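Local coordinates for ABC transporter substrate-binding protein (Rhizobium radiobacter, PDB 6TFX), which binds the opine mannopinic acid as the periplasmic solute-binding protein of an ABC transporter that probably imports mannityl-opines, at residues I265-A270 / G356-N361; E58-N63 / W69-R74. All coordinates share one frame; numbering follows the deposited sequence.

Contact 1 of 2, residues I265-A270 / G356-N361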
loop_
_atom_site.group_PDB
_atom_site.type_symbol
_atom_site.label_atom_id
_atom_site.label_comp_id
_atom_site.label_asym_id
_atom_site.label_seq_id
_atom_site.Cartn_x
_atom_site.Cartn_y
_atom_site.Cartn_z
ATOM N N ILE A 265 -27.868 0.707 11.411
ATOM C CA ILE A 265 -27.306 -0.548 10.902
ATOM C C ILE A 265 -28.131 -1.139 9.753
ATOM O O ILE A 265 -27.555 -1.767 8.863
ATOM C CB ILE A 265 -27.070 -1.565 12.049
ATOM C CG1 ILE A 265 -26.101 -2.692 11.582
ATOM C CG2 ILE A 265 -28.408 -2.093 12.648
ATOM C CD1 ILE A 265 -25.523 -3.586 12.683
ATOM N N ARG A 266 -29.472 -0.946 9.759
ATOM C CA ARG A 266 -30.326 -1.496 8.680
ATOM C C ARG A 266 -29.953 -0.921 7.319
ATOM O O ARG A 266 -30.038 -1.621 6.305
ATOM C CB ARG A 266 -31.799 -1.265 8.979
ATOM C CG ARG A 266 -32.242 -2.014 10.234
ATOM C CD ARG A 266 -33.641 -1.589 10.651
ATOM N NE ARG A 266 -33.672 -0.181 11.051
ATOM C CZ ARG A 266 -34.729 0.420 11.577
ATOM N NH1 ARG A 266 -35.853 -0.256 11.784
ATOM N NH2 ARG A 266 -34.675 1.706 11.900
ATOM N N VAL A 267 -29.565 0.362 7.287
ATOM C CA VAL A 267 -29.159 1.008 6.030
ATOM C C VAL A 267 -27.836 0.411 5.562
ATOM O O VAL A 267 -27.652 0.167 4.368
ATOM C CB VAL A 267 -29.116 2.549 6.153
ATOM C CG1 VAL A 267 -28.692 3.200 4.832
ATOM C CG2 VAL A 267 -30.475 3.090 6.601
ATOM N N ARG A 268 -26.907 0.163 6.504
ATOM C CA ARG A 268 -25.602 -0.429 6.149
ATOM C C ARG A 268 -25.828 -1.868 5.661
ATOM O O ARG A 268 -25.254 -2.293 4.650
ATOM C CB ARG A 268 -24.656 -0.431 7.367
ATOM C CG ARG A 268 -24.369 0.980 7.867
ATOM C CD ARG A 268 -23.111 1.063 8.726
ATOM N NE ARG A 268 -23.159 0.218 9.924
ATOM C CZ ARG A 268 -23.621 0.620 11.104
ATOM N NH1 ARG A 268 -24.224 1.799 11.222
ATOM N NH2 ARG A 268 -23.553 -0.183 12.159
ATOM N N GLN A 269 -26.671 -2.635 6.381
ATOM C CA GLN A 269 -26.987 -4.003 5.976
ATOM C C GLN A 269 -27.621 -4.013 4.582
ATOM O O GLN A 269 -27.265 -4.847 3.742
ATOM C CB GLN A 269 -27.951 -4.647 6.977
ATOM C CG GLN A 269 -27.287 -4.943 8.320
ATOM C CD GLN A 269 -28.308 -5.339 9.367
ATOM O OE1 GLN A 269 -29.479 -4.922 9.332
ATOM N NE2 GLN A 269 -27.869 -6.148 10.333
ATOM N N ALA A 270 -28.520 -3.039 4.319
ATOM C CA ALA A 270 -29.148 -2.949 3.001
ATOM C C ALA A 270 -28.065 -2.779 1.924
ATOM O O ALA A 270 -28.118 -3.440 0.906
ATOM C CB ALA A 270 -30.127 -1.783 2.957
ATOM N N GLY A 356 -30.726 -2.658 -5.097
ATOM C CA GLY A 356 -31.205 -2.677 -3.722
ATOM C C GLY A 356 -31.741 -1.360 -3.215
ATOM O O GLY A 356 -32.065 -1.251 -2.032
ATOM N N GLY A 357 -31.813 -0.368 -4.098
ATOM C CA GLY A 357 -32.400 0.920 -3.741
ATOM C C GLY A 357 -31.454 2.071 -3.463
ATOM O O GLY A 357 -31.916 3.098 -2.938
ATOM N N PHE A 358 -30.158 1.936 -3.821
ATOM C CA PHE A 358 -29.203 3.028 -3.591
ATOM C C PHE A 358 -28.849 3.701 -4.879
ATOM O O PHE A 358 -28.432 3.019 -5.823
ATOM C CB PHE A 358 -27.908 2.519 -2.940
ATOM C CG PHE A 358 -28.102 2.041 -1.520
ATOM C CD1 PHE A 358 -28.503 0.739 -1.257
ATOM C CD2 PHE A 358 -27.847 2.890 -0.440
ATOM C CE1 PHE A 358 -28.684 0.299 0.058
ATOM C CE2 PHE A 358 -28.006 2.445 0.877
ATOM C CZ PHE A 358 -28.424 1.152 1.120
ATOM N N THR A 359 -28.953 5.053 -4.917
ATOM C CA THR A 359 -28.497 5.767 -6.089
ATOM C C THR A 359 -27.220 6.444 -5.659
ATOM O O THR A 359 -27.247 7.408 -4.889
ATOM C CB THR A 359 -29.514 6.807 -6.579
ATOM O OG1 THR A 359 -30.755 6.161 -6.825
ATOM C CG2 THR A 359 -29.031 7.496 -7.850
ATOM N N LEU A 360 -26.101 5.912 -6.119
ATOM C CA LEU A 360 -24.790 6.429 -5.773
ATOM C C LEU A 360 -24.367 7.477 -6.796
ATOM O O LEU A 360 -24.477 7.250 -8.004
ATOM C CB LEU A 360 -23.821 5.221 -5.748
ATOM C CG LEU A 360 -22.414 5.417 -5.283
ATOM C CD1 LEU A 360 -22.363 6.074 -3.897
ATOM C CD2 LEU A 360 -21.689 4.077 -5.292
ATOM N N ASN A 361 -23.993 8.661 -6.315
ATOM C CA ASN A 361 -23.481 9.743 -7.151
ATOM C C ASN A 361 -21.969 9.768 -6.873
ATOM O O ASN A 361 -21.545 9.835 -5.716
ATOM C CB ASN A 361 -24.116 11.087 -6.752
ATOM C CG ASN A 361 -23.473 12.301 -7.392
ATOM O OD1 ASN A 361 -23.091 13.273 -6.709
ATOM N ND2 ASN A 361 -23.335 12.281 -8.703
#

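Contact 2 of 2, residues E58-N63 / W69-R74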
loop_
_atom_site.group_PDB
_atom_site.type_symbol
_atom_site.label_atom_id
_atom_site.label_comp_id
_atom_site.label_asym_id
_atom_site.label_seq_id
_atom_site.Cartn_x
_atom_site.Cartn_y
_atom_site.Cartn_z
ATOM N N GLU A 58 24.650 -4.902 7.918
ATOM C CA GLU A 58 25.279 -6.125 7.406
ATOM C C GLU A 58 24.952 -7.320 8.331
ATOM O O GLU A 58 24.968 -8.466 7.884
ATOM C CB GLU A 58 26.796 -5.953 7.226
ATOM C CG GLU A 58 27.536 -5.551 8.488
ATOM C CD GLU A 58 29.027 -5.327 8.315
ATOM O OE1 GLU A 58 29.516 -5.393 7.164
ATOM O OE2 GLU A 58 29.707 -5.075 9.336
ATOM N N SER A 59 24.667 -7.041 9.623
ATOM C CA SER A 59 24.341 -8.081 10.602
ATOM C C SER A 59 23.576 -7.464 11.760
ATOM O O SER A 59 23.562 -6.241 11.925
ATOM C CB SER A 59 25.614 -8.755 11.126
ATOM O OG SER A 59 26.400 -7.863 11.897
ATOM N N TRP A 60 22.926 -8.308 12.554
ATOM C CA TRP A 60 22.198 -7.832 13.715
ATOM C C TRP A 60 22.039 -8.953 14.687
ATOM O O TRP A 60 22.172 -10.124 14.308
ATOM C CB TRP A 60 20.840 -7.238 13.349
ATOM C CG TRP A 60 19.930 -8.169 12.613
ATOM C CD1 TRP A 60 18.975 -8.987 13.146
ATOM C CD2 TRP A 60 19.867 -8.344 11.192
ATOM N NE1 TRP A 60 18.349 -9.696 12.145
ATOM C CE2 TRP A 60 18.873 -9.312 10.932
ATOM C CE3 TRP A 60 20.545 -7.758 10.108
ATOM C CZ2 TRP A 60 18.575 -9.746 9.635
ATOM C CZ3 TRP A 60 20.247 -8.183 8.826
ATOM C CH2 TRP A 60 19.267 -9.161 8.599
ATOM N N GLU A 61 21.736 -8.603 15.933
ATOM C CA GLU A 61 21.506 -9.583 16.974
ATOM C C GLU A 61 20.574 -9.003 18.012
ATOM O O GLU A 61 20.461 -7.777 18.141
ATOM C CB GLU A 61 22.831 -10.040 17.617
ATOM C CG GLU A 61 23.589 -8.966 18.373
ATOM C CD GLU A 61 24.996 -9.353 18.791
ATOM O OE1 GLU A 61 25.202 -10.516 19.210
ATOM O OE2 GLU A 61 25.894 -8.485 18.708
ATOM N N SER A 62 19.907 -9.873 18.749
ATOM C CA SER A 62 19.051 -9.422 19.843
ATOM C C SER A 62 19.550 -10.041 21.122
ATOM O O SER A 62 20.224 -11.081 21.088
ATOM C CB SER A 62 17.602 -9.842 19.615
ATOM O OG SER A 62 17.489 -11.253 19.504
ATOM N N ASN A 63 19.192 -9.431 22.260
ATOM C CA ASN A 63 19.502 -10.016 23.561
ATOM C C ASN A 63 18.491 -11.169 23.801
ATOM O O ASN A 63 17.555 -11.360 22.995
ATOM C CB ASN A 63 19.438 -8.964 24.676
ATOM C CG ASN A 63 18.074 -8.358 24.892
ATOM O OD1 ASN A 63 17.159 -8.480 24.056
ATOM N ND2 ASN A 63 17.912 -7.701 26.034
ATOM N N TRP A 69 17.826 -4.831 20.321
ATOM C CA TRP A 69 18.365 -5.262 19.032
ATOM C C TRP A 69 19.526 -4.372 18.635
ATOM O O TRP A 69 19.403 -3.142 18.677
ATOM C CB TRP A 69 17.273 -5.189 17.976
ATOM C CG TRP A 69 16.184 -6.196 18.203
ATOM C CD1 TRP A 69 15.225 -6.169 19.177
ATOM C CD2 TRP A 69 15.924 -7.362 17.416
ATOM N NE1 TRP A 69 14.396 -7.261 19.060
ATOM C CE2 TRP A 69 14.787 -7.998 17.973
ATOM C CE3 TRP A 69 16.510 -7.905 16.252
ATOM C CZ2 TRP A 69 14.240 -9.163 17.426
ATOM C CZ3 TRP A 69 15.970 -9.072 15.713
ATOM C CH2 TRP A 69 14.848 -9.684 16.295
ATOM N N THR A 70 20.634 -4.991 18.218
ATOM C CA THR A 70 21.822 -4.228 17.822
ATOM C C THR A 70 22.108 -4.508 16.356
ATOM O O THR A 70 22.267 -5.669 15.979
ATOM C CB THR A 70 23.015 -4.573 18.725
ATOM O OG1 THR A 70 22.629 -4.350 20.092
ATOM C CG2 THR A 70 24.249 -3.729 18.401
ATOM N N PHE A 71 22.125 -3.444 15.544
ATOM C CA PHE A 71 22.379 -3.525 14.107
ATOM C C PHE A 71 23.748 -2.974 13.769
ATOM O O PHE A 71 24.068 -1.855 14.168
ATOM C CB PHE A 71 21.315 -2.744 13.310
ATOM C CG PHE A 71 19.957 -3.404 13.352
ATOM C CD1 PHE A 71 19.116 -3.237 14.450
ATOM C CD2 PHE A 71 19.531 -4.223 12.310
ATOM C CE1 PHE A 71 17.896 -3.911 14.523
ATOM C CE2 PHE A 71 18.292 -4.868 12.369
ATOM C CZ PHE A 71 17.493 -4.724 13.482
ATOM N N LYS A 72 24.547 -3.761 13.036
ATOM C CA LYS A 72 25.879 -3.337 12.616
ATOM C C LYS A 72 25.762 -2.869 11.179
ATOM O O LYS A 72 25.350 -3.632 10.302
ATOM C CB LYS A 72 26.916 -4.466 12.771
ATOM C CG LYS A 72 27.231 -4.797 14.235
ATOM C CD LYS A 72 28.146 -3.759 14.886
ATOM C CE LYS A 72 28.375 -4.009 16.357
ATOM N NZ LYS A 72 29.273 -2.979 16.944
ATOM N N LEU A 73 26.063 -1.602 10.952
ATOM C CA LEU A 73 25.904 -1.032 9.626
ATOM C C LEU A 73 27.060 -1.337 8.731
ATOM O O LEU A 73 28.210 -1.414 9.174
ATOM C CB LEU A 73 25.702 0.497 9.675
ATOM C CG LEU A 73 24.610 1.014 10.624
ATOM C CD1 LEU A 73 24.388 2.477 10.397
ATOM C CD2 LEU A 73 23.303 0.257 10.437
ATOM N N ARG A 74 26.754 -1.463 7.448
ATOM C CA ARG A 74 27.779 -1.622 6.446
ATOM C C ARG A 74 28.620 -0.339 6.409
ATOM O O ARG A 74 28.043 0.763 6.410
ATOM C CB ARG A 74 27.122 -1.792 5.093
ATOM C CG ARG A 74 27.270 -3.138 4.547
ATOM C CD ARG A 74 26.610 -3.130 3.203
ATOM N NE ARG A 74 25.402 -3.943 3.223
ATOM C CZ ARG A 74 25.393 -5.263 3.064
ATOM N NH1 ARG A 74 26.535 -5.932 2.908
ATOM N NH2 ARG A 74 24.245 -5.927 3.057
HETATM O O HOH W 1 21.321 -6.493 21.278
HETATM O O HOH W 2 24.940 -6.578 16.274
#

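Contact 1 of 2, residues I265-A270 / G356-N361
Phe358, the first residue of strand 358-365, drives its ring against helix 265-272 in a small, buried apolar contact between a strand and a helix 86 residues earlier. The far end of the ring does the touching. CE1 meets the methyl CB of Ala270 at 3.8 Å, and CE2 lies 4.1 Å from CG1 of Val267. Between these two atoms, CZ comes up to the carbonyl O of Val267 at 3.5 Å; this oxygen sits at the ring edge, near its plane, where the weakly positive C-H rim faces it. With chi1 at -180°, Val267 holds CG1 opposite its own backbone N, and that branch makes the contact. Leu321 of helix 314-323 touches both Phe358 and Ala270, so a second helix packs against the same ring, and the Ala270 carbonyl accepts a hydrogen bond from Ser317. Strand 358-365 pairs in parallel with strand 330-337, Gly357 and Thr359 both bonding to Val330. Just before Phe358, Gly357 has a positive phi of 103° and is the C-prime residue of a Schellman motif that closes the C-terminal end of helix 340-353 before the chain enters the strand, completing a beta-alpha-beta crossover from strand 330-337.

Contact 2 of 2, residues E58-N63 / W69-R74
Trp60 lays its CB over one face of the Phe71 ring, 3.8 Å from the centroid, as a CH-pi contact; the nearest ring atom, CD2 of Phe71, is 3.4 Å from that CB. With chi1 at 57°, CG of Trp60 lies between the backbone N and the carbonyl carbon; the five-membered ring is slid past the Phe71 ring with little overlap, the planes 26° apart, while CD1 reaches the edge of Trp69 in the plane of that indole, 4.0 Å from CZ3. Ser62 CB covers the centre of the Trp69 six-membered ring, a second CH-pi contact on the same sheet face. These pairs belong to an antiparallel beta hairpin, strands 57-62 and 68-73. Glu61 and Thr70 form a hydrogen-bonded pair, with Thr70 N to Glu61 O at 2.8 Å and nearly straight at 173°. Farther along, Glu58 and Ser59 both face Lys72 in a classic beta bulge: Glu58 N donates to Lys72 O, and Lys72 N to Ser59 O at 2.9 Å. On the other face, a water donates to both Thr70 O and Glu61 OE2, bridging the strands. Lys72 NZ hydrogen-bonds to Thr123 OG1 of the next strand, 123-128. Leu136 backs Trp60, Leu135 backs Trp69, and the Trp69 NE1 proton goes to Gln66 O; the backbones of Trp69 and Phe71 bond onward to strand 123-128.

Contact 2 comes first along the chain and is complete before contact 1 begins. The two lie on opposite sides of the chain's centre, with centres about 53 Å apart and nearest atoms about 39 Å apart, and do not touch. All four segments belong to the family 5 solute-binding sequence, yet the two contacts share no sheet: 58-63 and 69-74 are neighbouring strands of a four-stranded antiparallel sheet, whereas 265-270 belongs to a helix and 356-361 enters a parallel pair with strand 330-337. One contact is thus local, within a hairpin, and the other joins distant parts of the sequence. Both lie away from the magnesium and mannopinic acid sites, in separate outlying regions of the binding protein.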